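Local coordinates for oxidoreductase protein (Agrobacterium radiobacter, PDB 5UI9), which probably catalyses NAD-dependent oxidation or reduction of a small hydroxylated substrate, as a member of the GFO/IDH/MocA family, and binds NAD+ together with 2,3-dihydroxy-2-methylpropanoic acid, at residues F127-P132 and E311-G316; A138-G143 and R188-D193; F159-G164 and E239-T244; S163-L168 and I176-I181. All blocks are in the same frame, centred on the assembly; numbering follows the deposited sequence.

Contact 1 of 4, residues F127-P132 and E311-G316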
# COMPACT_ATOMS: atom_id res chain seq x y z
N PHE A 127 14.53 -4.42 14.33
CA PHE A 127 13.69 -4.97 13.24
C PHE A 127 14.49 -5.22 11.96
O PHE A 127 14.37 -6.28 11.37
CB PHE A 127 12.46 -4.09 12.96
CG PHE A 127 11.25 -4.50 13.75
CD1 PHE A 127 11.31 -4.61 15.13
CD2 PHE A 127 10.04 -4.76 13.10
CE1 PHE A 127 10.19 -4.99 15.85
CE2 PHE A 127 8.91 -5.13 13.83
CZ PHE A 127 8.99 -5.25 15.20
N ARG A 128 15.35 -4.27 11.58
CA ARG A 128 16.26 -4.47 10.44
C ARG A 128 17.24 -5.65 10.63
O ARG A 128 17.78 -6.16 9.64
CB ARG A 128 17.03 -3.20 10.10
CG ARG A 128 18.10 -2.79 11.12
CD ARG A 128 19.13 -1.86 10.52
NE ARG A 128 18.59 -0.53 10.27
CZ ARG A 128 19.28 0.50 9.80
NH1 ARG A 128 20.58 0.38 9.51
NH2 ARG A 128 18.69 1.67 9.63
N TRP A 129 17.47 -6.05 11.88
CA TRP A 129 18.31 -7.21 12.20
C TRP A 129 17.59 -8.57 12.21
O TRP A 129 18.22 -9.59 12.47
CB TRP A 129 19.04 -6.97 13.54
CG TRP A 129 20.13 -5.97 13.42
CD1 TRP A 129 20.08 -4.65 13.76
CD2 TRP A 129 21.43 -6.21 12.88
NE1 TRP A 129 21.29 -4.05 13.47
CE2 TRP A 129 22.13 -4.99 12.93
CE3 TRP A 129 22.08 -7.34 12.35
CZ2 TRP A 129 23.46 -4.86 12.48
CZ3 TRP A 129 23.39 -7.22 11.91
CH2 TRP A 129 24.07 -5.98 11.98
N GLN A 130 16.28 -8.58 11.92
CA GLN A 130 15.54 -9.82 11.74
C GLN A 130 16.03 -10.54 10.48
O GLN A 130 16.29 -9.90 9.45
CB GLN A 130 14.03 -9.55 11.60
CG GLN A 130 13.34 -9.01 12.85
CD GLN A 130 11.92 -8.49 12.59
OE1 GLN A 130 11.30 -7.88 13.47
NE2 GLN A 130 11.41 -8.73 11.38
N THR A 131 16.15 -11.86 10.55
CA THR A 131 16.60 -12.67 9.41
C THR A 131 15.86 -12.38 8.08
O THR A 131 16.52 -12.18 7.06
CB THR A 131 16.55 -14.17 9.77
OG1 THR A 131 17.37 -14.41 10.92
CG2 THR A 131 17.03 -15.06 8.61
N PRO A 132 14.52 -12.35 8.08
CA PRO A 132 13.83 -12.07 6.80
C PRO A 132 14.13 -10.68 6.21
O PRO A 132 14.19 -10.55 4.99
CB PRO A 132 12.34 -12.19 7.16
CG PRO A 132 12.28 -12.09 8.64
CD PRO A 132 13.55 -12.72 9.13
N GLU A 311 31.77 1.87 13.70
CA GLU A 311 30.48 2.50 13.98
C GLU A 311 29.38 1.44 13.82
O GLU A 311 29.54 0.50 13.03
CB GLU A 311 30.25 3.67 13.01
CG GLU A 311 29.12 4.62 13.38
CD GLU A 311 28.65 5.49 12.21
OE1 GLU A 311 29.48 5.79 11.31
OE2 GLU A 311 27.46 5.88 12.19
N THR A 312 28.29 1.58 14.57
CA THR A 312 27.16 0.65 14.47
C THR A 312 26.19 1.04 13.35
O THR A 312 26.19 2.18 12.88
CB THR A 312 26.40 0.52 15.81
OG1 THR A 312 25.94 1.80 16.25
CG2 THR A 312 27.30 -0.11 16.88
N SER A 313 25.36 0.08 12.96
CA SER A 313 24.43 0.21 11.84
C SER A 313 23.30 1.17 12.20
O SER A 313 22.93 2.03 11.40
CB SER A 313 23.88 -1.18 11.45
OG SER A 313 22.90 -1.10 10.43
N THR A 314 22.75 1.02 13.41
CA THR A 314 21.73 1.93 13.93
C THR A 314 22.33 2.84 15.00
O THR A 314 21.80 2.97 16.11
CB THR A 314 20.50 1.17 14.46
OG1 THR A 314 20.91 0.27 15.50
CG2 THR A 314 19.84 0.39 13.33
N SER A 315 23.43 3.50 14.65
CA SER A 315 24.07 4.46 15.52
C SER A 315 23.08 5.59 15.79
O SER A 315 22.14 5.79 15.02
CB SER A 315 25.35 5.01 14.88
OG SER A 315 25.03 5.77 13.73
N GLY A 316 23.29 6.30 16.89
CA GLY A 316 22.46 7.46 17.23
C GLY A 316 22.30 8.40 16.04
O GLY A 316 21.19 8.83 15.73
O HOH W 1 22.64 -1.75 14.91

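Contact 2 of 4, residues A138-G143 and R188-D193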
# COMPACT_ATOMS: atom_id res chain seq x y z
N ALA A 138 19.90 -8.40 1.38
CA ALA A 138 20.94 -9.15 0.67
C ALA A 138 20.55 -9.42 -0.78
O ALA A 138 21.37 -9.29 -1.67
CB ALA A 138 21.27 -10.45 1.39
N VAL A 139 19.29 -9.79 -1.01
CA VAL A 139 18.78 -9.99 -2.38
C VAL A 139 18.90 -8.71 -3.21
O VAL A 139 19.36 -8.74 -4.34
CB VAL A 139 17.31 -10.50 -2.39
CG1 VAL A 139 16.75 -10.49 -3.81
CG2 VAL A 139 17.21 -11.90 -1.80
N LEU A 140 18.45 -7.58 -2.65
CA LEU A 140 18.41 -6.32 -3.38
C LEU A 140 19.82 -5.79 -3.68
O LEU A 140 20.09 -5.32 -4.79
CB LEU A 140 17.60 -5.29 -2.60
CG LEU A 140 17.34 -3.92 -3.23
CD1 LEU A 140 16.63 -4.03 -4.56
CD2 LEU A 140 16.53 -3.08 -2.27
N GLU A 141 20.71 -5.89 -2.69
CA GLU A 141 22.13 -5.53 -2.85
C GLU A 141 22.85 -6.38 -3.90
O GLU A 141 23.74 -5.89 -4.59
CB GLU A 141 22.87 -5.63 -1.51
CG GLU A 141 22.43 -4.63 -0.43
CD GLU A 141 23.52 -3.66 -0.00
OE1 GLU A 141 24.02 -3.79 1.14
OE2 GLU A 141 23.87 -2.76 -0.80
N SER A 142 22.45 -7.65 -4.04
CA SER A 142 23.04 -8.55 -5.05
C SER A 142 22.80 -8.13 -6.51
O SER A 142 23.52 -8.58 -7.40
CB SER A 142 22.54 -10.00 -4.87
OG SER A 142 21.25 -10.19 -5.44
N GLY A 143 21.80 -7.28 -6.75
CA GLY A 143 21.44 -6.84 -8.10
C GLY A 143 20.40 -7.73 -8.78
O GLY A 143 20.04 -7.48 -9.92
N ARG A 188 13.94 2.77 5.17
CA ARG A 188 15.26 3.41 4.98
C ARG A 188 16.37 2.41 4.69
O ARG A 188 17.17 2.60 3.78
CB ARG A 188 15.68 4.18 6.22
CG ARG A 188 15.00 5.51 6.42
CD ARG A 188 15.66 6.30 7.53
NE ARG A 188 17.10 6.49 7.29
CZ ARG A 188 18.10 6.01 8.03
NH1 ARG A 188 17.91 5.32 9.16
NH2 ARG A 188 19.35 6.25 7.64
N PHE A 189 16.41 1.36 5.51
CA PHE A 189 17.40 0.29 5.39
C PHE A 189 17.40 -0.33 3.99
O PHE A 189 18.45 -0.55 3.41
CB PHE A 189 17.12 -0.77 6.47
CG PHE A 189 18.08 -1.92 6.48
CD1 PHE A 189 19.45 -1.71 6.64
CD2 PHE A 189 17.61 -3.23 6.38
CE1 PHE A 189 20.33 -2.79 6.68
CE2 PHE A 189 18.48 -4.31 6.41
CZ PHE A 189 19.85 -4.09 6.57
N ILE A 190 16.20 -0.58 3.45
CA ILE A 190 16.04 -1.20 2.14
C ILE A 190 16.17 -0.21 0.97
O ILE A 190 16.90 -0.49 0.02
CB ILE A 190 14.69 -1.96 2.04
CG1 ILE A 190 14.58 -3.04 3.14
CG2 ILE A 190 14.50 -2.59 0.67
CD1 ILE A 190 15.80 -3.93 3.29
N LEU A 191 15.45 0.91 1.02
CA LEU A 191 15.38 1.84 -0.12
C LEU A 191 16.08 3.19 0.08
O LEU A 191 15.94 4.09 -0.76
CB LEU A 191 13.91 2.08 -0.51
CG LEU A 191 13.13 0.85 -0.97
CD1 LEU A 191 11.69 1.25 -1.25
CD2 LEU A 191 13.75 0.22 -2.20
N GLY A 192 16.84 3.33 1.17
CA GLY A 192 17.58 4.56 1.46
C GLY A 192 16.77 5.68 2.07
O GLY A 192 15.53 5.60 2.21
N ASP A 193 17.48 6.76 2.40
CA ASP A 193 16.91 7.91 3.12
C ASP A 193 15.81 8.59 2.32
O ASP A 193 15.77 8.50 1.09
CB ASP A 193 18.01 8.93 3.49
CG ASP A 193 19.09 8.35 4.40
OD1 ASP A 193 18.82 7.40 5.16
OD2 ASP A 193 20.23 8.87 4.36

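Contact 3 of 4, residues F159-G164 and E239-T244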
# COMPACT_ATOMS: atom_id res chain seq x y z
N PHE A 159 -2.64 -8.34 17.43
CA PHE A 159 -2.00 -8.95 18.61
C PHE A 159 -2.17 -8.04 19.82
O PHE A 159 -2.06 -6.81 19.71
CB PHE A 159 -0.51 -9.18 18.33
CG PHE A 159 0.23 -9.86 19.46
CD1 PHE A 159 0.03 -11.22 19.72
CD2 PHE A 159 1.13 -9.15 20.25
CE1 PHE A 159 0.72 -11.85 20.76
CE2 PHE A 159 1.81 -9.78 21.29
CZ PHE A 159 1.61 -11.13 21.54
N ASP A 160 -2.42 -8.64 20.98
CA ASP A 160 -2.58 -7.91 22.23
C ASP A 160 -1.20 -7.55 22.81
O ASP A 160 -0.73 -8.16 23.77
CB ASP A 160 -3.42 -8.76 23.22
CG ASP A 160 -3.71 -8.04 24.54
OD1 ASP A 160 -3.48 -6.82 24.66
OD2 ASP A 160 -4.18 -8.73 25.47
N VAL A 161 -0.56 -6.53 22.21
CA VAL A 161 0.68 -5.94 22.74
C VAL A 161 0.48 -5.22 24.07
O VAL A 161 1.45 -4.99 24.79
CB VAL A 161 1.33 -4.88 21.79
CG1 VAL A 161 2.10 -5.55 20.68
CG2 VAL A 161 0.30 -3.87 21.26
N PHE A 162 -0.76 -4.85 24.37
CA PHE A 162 -1.09 -4.07 25.56
C PHE A 162 -0.96 -4.88 26.86
O PHE A 162 -0.76 -4.28 27.92
CB PHE A 162 -2.51 -3.48 25.44
CG PHE A 162 -2.75 -2.76 24.14
CD1 PHE A 162 -2.14 -1.54 23.89
CD2 PHE A 162 -3.56 -3.32 23.15
CE1 PHE A 162 -2.35 -0.87 22.69
CE2 PHE A 162 -3.76 -2.66 21.95
CZ PHE A 162 -3.16 -1.43 21.72
N SER A 163 -1.06 -6.21 26.79
CA SER A 163 -0.85 -7.07 27.98
C SER A 163 0.55 -6.89 28.56
O SER A 163 0.69 -6.52 29.72
CB SER A 163 -1.06 -8.55 27.66
OG SER A 163 -2.43 -8.86 27.60
N GLY A 164 1.56 -7.15 27.74
CA GLY A 164 2.95 -7.02 28.16
C GLY A 164 3.43 -5.58 28.30
O GLY A 164 4.35 -5.31 29.08
N GLU A 239 -2.93 -14.74 12.85
CA GLU A 239 -2.26 -13.56 13.42
C GLU A 239 -0.80 -13.50 12.94
O GLU A 239 -0.01 -14.37 13.29
CB GLU A 239 -2.32 -13.61 14.96
CG GLU A 239 -1.58 -12.49 15.69
CD GLU A 239 -1.87 -11.11 15.12
OE1 GLU A 239 -3.05 -10.71 15.09
OE2 GLU A 239 -0.91 -10.42 14.71
N PRO A 240 -0.45 -12.48 12.13
CA PRO A 240 0.93 -12.43 11.61
C PRO A 240 2.02 -11.88 12.55
O PRO A 240 3.18 -11.91 12.15
CB PRO A 240 0.79 -11.51 10.40
CG PRO A 240 -0.27 -10.57 10.80
CD PRO A 240 -1.26 -11.39 11.56
N PHE A 241 1.67 -11.38 13.75
CA PHE A 241 2.66 -10.76 14.65
C PHE A 241 3.89 -11.67 14.84
O PHE A 241 3.70 -12.86 15.11
CB PHE A 241 2.02 -10.43 16.01
CG PHE A 241 2.97 -9.81 17.01
CD1 PHE A 241 3.73 -10.61 17.86
CD2 PHE A 241 3.08 -8.42 17.12
CE1 PHE A 241 4.61 -10.04 18.78
CE2 PHE A 241 3.96 -7.85 18.03
CZ PHE A 241 4.72 -8.66 18.87
N PRO A 242 5.13 -11.17 14.72
CA PRO A 242 5.50 -9.78 14.46
C PRO A 242 6.13 -9.61 13.07
O PRO A 242 7.18 -8.96 12.92
CB PRO A 242 6.54 -9.53 15.54
CG PRO A 242 7.28 -10.83 15.60
CD PRO A 242 6.30 -11.92 15.20
N GLU A 243 5.51 -10.21 12.06
CA GLU A 243 6.06 -10.20 10.72
C GLU A 243 5.74 -8.90 9.99
O GLU A 243 4.59 -8.45 9.99
CB GLU A 243 5.49 -11.36 9.90
CG GLU A 243 5.84 -12.73 10.42
CD GLU A 243 5.00 -13.82 9.79
OE1 GLU A 243 4.44 -14.65 10.52
OE2 GLU A 243 4.87 -13.82 8.55
N THR A 244 6.76 -8.34 9.35
CA THR A 244 6.61 -7.24 8.41
C THR A 244 6.64 -7.82 6.98
O THR A 244 7.61 -8.48 6.59
CB THR A 244 7.75 -6.21 8.58
OG1 THR A 244 7.75 -5.70 9.92
CG2 THR A 244 7.59 -5.05 7.59

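Contact 4 of 4, residues S163-L168 and I176-I181. With 8A1 ((2S)-2,3-dihydroxy-2-methylpropanoic acid), chain D; NAD (nicotinamide-adenine-dinucleotide), chain C.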
# COMPACT_ATOMS: atom_id res chain seq x y z
N SER A 163 -1.06 -6.21 26.79
CA SER A 163 -0.85 -7.07 27.98
C SER A 163 0.55 -6.89 28.56
O SER A 163 0.69 -6.52 29.72
CB SER A 163 -1.06 -8.55 27.66
OG SER A 163 -2.43 -8.86 27.60
N GLY A 164 1.56 -7.15 27.74
CA GLY A 164 2.95 -7.02 28.16
C GLY A 164 3.43 -5.58 28.30
O GLY A 164 4.35 -5.31 29.08
N GLN A 165 2.81 -4.67 27.54
CA GLN A 165 3.24 -3.27 27.46
C GLN A 165 2.03 -2.32 27.65
O GLN A 165 1.64 -1.63 26.71
CB GLN A 165 3.94 -3.02 26.11
CG GLN A 165 5.22 -3.83 25.93
CD GLN A 165 5.71 -3.90 24.49
OE1 GLN A 165 5.73 -4.98 23.89
NE2 GLN A 165 6.13 -2.75 23.94
N PRO A 166 1.44 -2.29 28.87
CA PRO A 166 0.20 -1.52 29.16
C PRO A 166 0.23 -0.01 28.85
O PRO A 166 -0.80 0.57 28.50
CB PRO A 166 -0.03 -1.73 30.67
CG PRO A 166 0.92 -2.79 31.10
CD PRO A 166 2.03 -2.86 30.10
N TYR A 167 1.40 0.62 29.02
CA TYR A 167 1.63 2.03 28.63
C TYR A 167 1.23 2.39 27.19
O TYR A 167 0.86 3.54 26.92
CB TYR A 167 3.10 2.43 28.88
CG TYR A 167 4.12 1.57 28.18
CD1 TYR A 167 4.51 1.83 26.86
CD2 TYR A 167 4.71 0.48 28.83
CE1 TYR A 167 5.45 1.03 26.22
CE2 TYR A 167 5.65 -0.32 28.19
CZ TYR A 167 6.01 -0.04 26.89
OH TYR A 167 6.92 -0.85 26.26
N LEU A 168 1.30 1.42 26.27
CA LEU A 168 0.89 1.61 24.88
C LEU A 168 -0.57 2.05 24.71
O LEU A 168 -0.90 2.75 23.76
CB LEU A 168 1.15 0.33 24.07
CG LEU A 168 2.61 -0.11 23.89
CD1 LEU A 168 2.70 -1.41 23.10
CD2 LEU A 168 3.47 0.98 23.25
N ILE A 176 2.83 4.92 15.50
CA ILE A 176 3.99 5.41 14.73
C ILE A 176 5.25 5.43 15.62
O ILE A 176 6.31 4.94 15.22
CB ILE A 176 3.76 6.79 14.07
CG1 ILE A 176 2.50 6.78 13.19
CG2 ILE A 176 4.98 7.17 13.22
CD1 ILE A 176 2.22 8.10 12.49
N GLU A 177 5.11 6.00 16.82
CA GLU A 177 6.17 6.04 17.82
C GLU A 177 6.61 4.64 18.28
O GLU A 177 7.80 4.40 18.46
CB GLU A 177 5.71 6.85 19.04
CG GLU A 177 6.75 7.01 20.13
CD GLU A 177 6.25 7.76 21.36
OE1 GLU A 177 7.03 7.86 22.33
OE2 GLU A 177 5.09 8.23 21.37
N ASP A 178 5.67 3.73 18.48
CA ASP A 178 5.98 2.41 19.02
C ASP A 178 6.48 1.43 17.96
O ASP A 178 7.46 0.71 18.18
CB ASP A 178 4.76 1.81 19.71
CG ASP A 178 5.01 0.38 20.17
OD1 ASP A 178 6.03 0.16 20.86
OD2 ASP A 178 4.19 -0.51 19.83
N LEU A 179 5.77 1.39 16.83
CA LEU A 179 5.92 0.32 15.85
C LEU A 179 6.34 0.84 14.48
O LEU A 179 7.26 0.28 13.86
CB LEU A 179 4.61 -0.47 15.79
CG LEU A 179 4.43 -1.63 14.81
CD1 LEU A 179 4.07 -1.15 13.41
CD2 LEU A 179 5.64 -2.56 14.79
N GLY A 180 5.66 1.89 14.01
CA GLY A 180 6.02 2.57 12.76
C GLY A 180 7.48 2.98 12.70
O GLY A 180 8.10 2.96 11.63
N ILE A 181 8.03 3.35 13.85
CA ILE A 181 9.44 3.64 13.99
C ILE A 181 10.32 2.49 13.43
O ILE A 181 11.31 2.76 12.76
CB ILE A 181 9.78 3.97 15.47
CG1 ILE A 181 11.13 4.68 15.60
CG2 ILE A 181 9.72 2.74 16.37
CD1 ILE A 181 11.24 5.46 16.89
OXT 8A1 D . 8.74 -4.64 19.15
C 8A1 D . 8.33 -3.52 19.55
O 8A1 D . 9.07 -2.51 19.58
CA 8A1 D . 6.90 -3.37 19.99
CB 8A1 D . 6.11 -2.88 18.78
O1 8A1 D . 4.70 -2.89 19.02
O2 8A1 D . 6.81 -2.42 21.06
C3 8A1 D . 6.37 -4.71 20.52
PA NAD C . 8.61 -1.55 31.09
O1A NAD C . 7.81 -0.44 31.72
O2A NAD C . 8.14 -2.97 31.19
O5B NAD C . 10.10 -1.49 31.66
C5B NAD C . 10.76 -0.27 31.97
C4B NAD C . 11.53 -0.49 33.27
O4B NAD C . 12.43 0.60 33.46
C3B NAD C . 10.62 -0.53 34.49
O3B NAD C . 10.91 -1.69 35.26
C2B NAD C . 10.91 0.76 35.25
O2B NAD C . 10.84 0.57 36.66
C1B NAD C . 12.33 1.09 34.79
N9A NAD C . 12.73 2.51 34.76
C8A NAD C . 12.08 3.55 34.19
N7A NAD C . 12.79 4.69 34.34
C5A NAD C . 13.92 4.39 35.01
C6A NAD C . 15.12 5.12 35.50
N6A NAD C . 15.27 6.45 35.32
N1A NAD C . 16.07 4.41 36.15
C2A NAD C . 15.97 3.08 36.36
N3A NAD C . 14.91 2.36 35.94
C4A NAD C . 13.88 2.95 35.27
O3 NAD C . 8.85 -1.17 29.54
PN NAD C . 9.15 -2.26 28.39
O1N NAD C . 7.85 -2.83 27.86
O2N NAD C . 10.22 -3.21 28.86
O5D NAD C . 9.72 -1.27 27.27
C5D NAD C . 10.91 -0.54 27.51
C4D NAD C . 11.39 0.03 26.19
O4D NAD C . 11.66 -1.06 25.30
C3D NAD C . 10.35 0.92 25.53
O3D NAD C . 10.96 2.14 25.10
C2D NAD C . 9.83 0.11 24.36
O2D NAD C . 9.51 0.91 23.22
C1D NAD C . 11.00 -0.83 24.05
N1N NAD C . 10.65 -2.11 23.41
C2N NAD C . 11.40 -2.49 22.36
C3N NAD C . 11.17 -3.67 21.68
C7N NAD C . 12.06 -4.01 20.52
O7N NAD C . 13.24 -3.68 20.55
N7N NAD C . 11.56 -4.67 19.46
C4N NAD C . 10.12 -4.49 22.10
C5N NAD C . 9.35 -4.10 23.20
C6N NAD C . 9.64 -2.90 23.85

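Contact 1 of 4, residues F127-P132 and E311-G316
Arg128 and Thr314 mark the nearest approach of the two backbones, 9.1 Å between their CA atoms, so the turn ahead of helix 131-141 and the loop ahead of helix 316-335 meet through their side chains. Arg128 bridges the gap with a bent chain: chi3 (72°) turns the guanidinium so that NH1 donates to Ser313 OG at 2.9 Å. That bond is not straight, and the hydroxyl lies somewhat out of the guanidinium plane. Over one face of the same group, toward its rim, rests the methyl of Thr314, with CG2 3.4 Å from Arg128 NE. Ser313 reaches the arginine because its OG stands anti to the backbone N (chi1 176°), while its CB lies 3.8 Å from Trp129 CZ2. A water completes the contact, accepting from Trp129 NE1 at 3.0 Å and donating to Thr314 OG1 at 2.7 Å. Thr314 OG1 is also bonded to Val123 O, and backbone bonds of Thr314 and Gly316 run this loop alongside strand 121-124, the edge strand of the Rossmann sheet. Arg128 NE forms a salt bridge with Asp185 of helix 175-191. With Asp185 on one nitrogen, Ser313 on another and a methyl over its face, the guanidinium is restrained in rotation, and its charge is probably balanced mainly by Asp185, with a weaker, longer contribution from Asp318.

Contact 2 of 4, residues A138-G143 and R188-D193
Asp193 OD1 is gripped side-on by two nitrogens of Arg188, NE at 2.9 Å and NH2 at 2.8 Å, both with the oxygen close to the guanidinium plane. The salt bridge holds the chain where it turns back over the C-terminal end of helix 175-191, which in the GFO/IDH/MocA C-terminal domain packs beside the last turns of helix 131-141. Gly192 makes the exit from helix 175-191 with positive phi (80°). Arg188 NH2 has a second carboxylate, Asp318 of helix 316-335, so the arginine joins its own helix end to that neighbour. Helix 131-141 finishes in a Schellman motif, where Gly143 takes positive phi (91°) and its N reaches back to Leu140 O at 3.3 Å. Ser142 OG adds a bond to Val139 O, 2.6 Å long, within the same last turn. Between the helices the contact is apolar and small, and Leu140 carries it from one side. The backbones are nearest at Leu140 and Ile190, whose CA atoms are 7.9 Å apart and whose side chains cross obliquely. Pro148 and Phe153 of strand 148-156 lie beneath, Pro148 touching both Leu140 and Leu191, and Phe153 touching Ile190 and Leu191, so both helices rest on the large sheet. A chi1 of -176° swings Leu140 CG beside the carbonyl carbon, and one methyl does all the touching: Leu140 CD2 sits 3.6 Å from Ile190 CG2, 3.5 Å from Ile190 O and 4.3 Å from Leu191 CD2.

Contact 3 of 4, residues F159-G164 and E239-T244
Phe159 and Phe241 lie ring on ring in a face-to-face stack, centroids 4.1 Å apart and planes only 13° from parallel. The overlap begins at the base of the side chains, Phe159 CB being 3.7 Å from Phe241 CB, and runs outward to Phe159 CE2 and Phe241 CE1, 3.8 Å apart. The two side chains lean across one another. The second face of Phe241 is taken by Pro242 CB, as the cis peptide bond between the two residues allows, so this ring is sandwiched. Val161 CG1 approaches the same ring at CE2 (4.0 Å) and also lies at the edge of Phe159. Glu239 lies alongside the base of Phe159, its OE2 3.8 Å from Phe159 CB, and also positions the stack: bent at chi2 (47°), its OE2 accepts from Phe241 N at 2.9 Å. The same carboxylate binds Ser157 OG and Gly158 N, tying the loop 239-244 to the residues just before Phe159. Asp160 takes the N-cap position of the weakly bonded helix 161-164: its OD1 accepts a weak bond from Ser163 N, and OD2 is bonded to Ser163 OG at 2.8 Å. Trp288 meets Phe241 edge-to-face, Phe155 of strand 148-156 packs against Phe241 and Pro242, and helix 161-164 starts beside the stack with Val161 next to the bound dihydroxy acid and runs away from it, while the loop leads into strand 245-250.

Contact 4 of 4, residues S163-L168 and I176-I181
The pocket for (2S)-2,3-dihydroxy-2-methylpropanoic acid (8A1) is partly formed here, where Leu168 meets Asp178: Leu168 CD2 lies 3.5 Å from Asp178 CG, the two side chains crossing at about a right angle. The leucine methyls back the carboxylate while its oxygens take the ligand's hydroxyls, 8A1 O2 donating to Asp178 OD1 at 2.7 Å and 8A1 O1 donating to OD2 at 2.6 Å. A chi1 of 175° turns the Asp178 carboxylate into the pocket, and Lys98 forms a salt bridge to OD1. 8A1 is also hydrogen-bonded to Tyr232 OH, His182 NE2 and Lys98 NZ. Asp178 belongs to helix 175-191, which here widens into a pi-type turn, residues 176-180, closed by a weak bond from Ile181 N to Ile176 O. From the other segment Gln165 extends its amide so that NE2 donates almost straight (167°) to 8A1 O2 at 3.0 Å; that hydroxyl thus both accepts and donates. Gln165 NE2 also donates to Tyr167 OH at 3.1 Å, tilted from the amide plane. Tyr167 OH in turn donates to NAD O1N at 2.7 Å, linking the cofactor's pyrophosphate to the group that holds the acid.

Leaving the Rossmann domain after strand 121-124, the chain opens contact 1 at 127-132, contact 2 on helix 131-141, contact 3 at 159-164 and contact 4 at 163-168. Contact 4 closes first, a short loop ending on helix 175-191; contact 2 closes at the end of the same helix, enclosing contact 4. Contact 3, which shares Ser163 and Gly164 with contact 4, closes only at 239-244 and so crosses contact 2. Contact 1 closes last, at 311-316, and encloses the other three. Phe127 touches Thr244 and Leu179, and Arg128 packs on Phe189, so contact 1 abuts all three others. Together they join helices 131-141 and 175-191, the ligand pocket and the Rossmann domain.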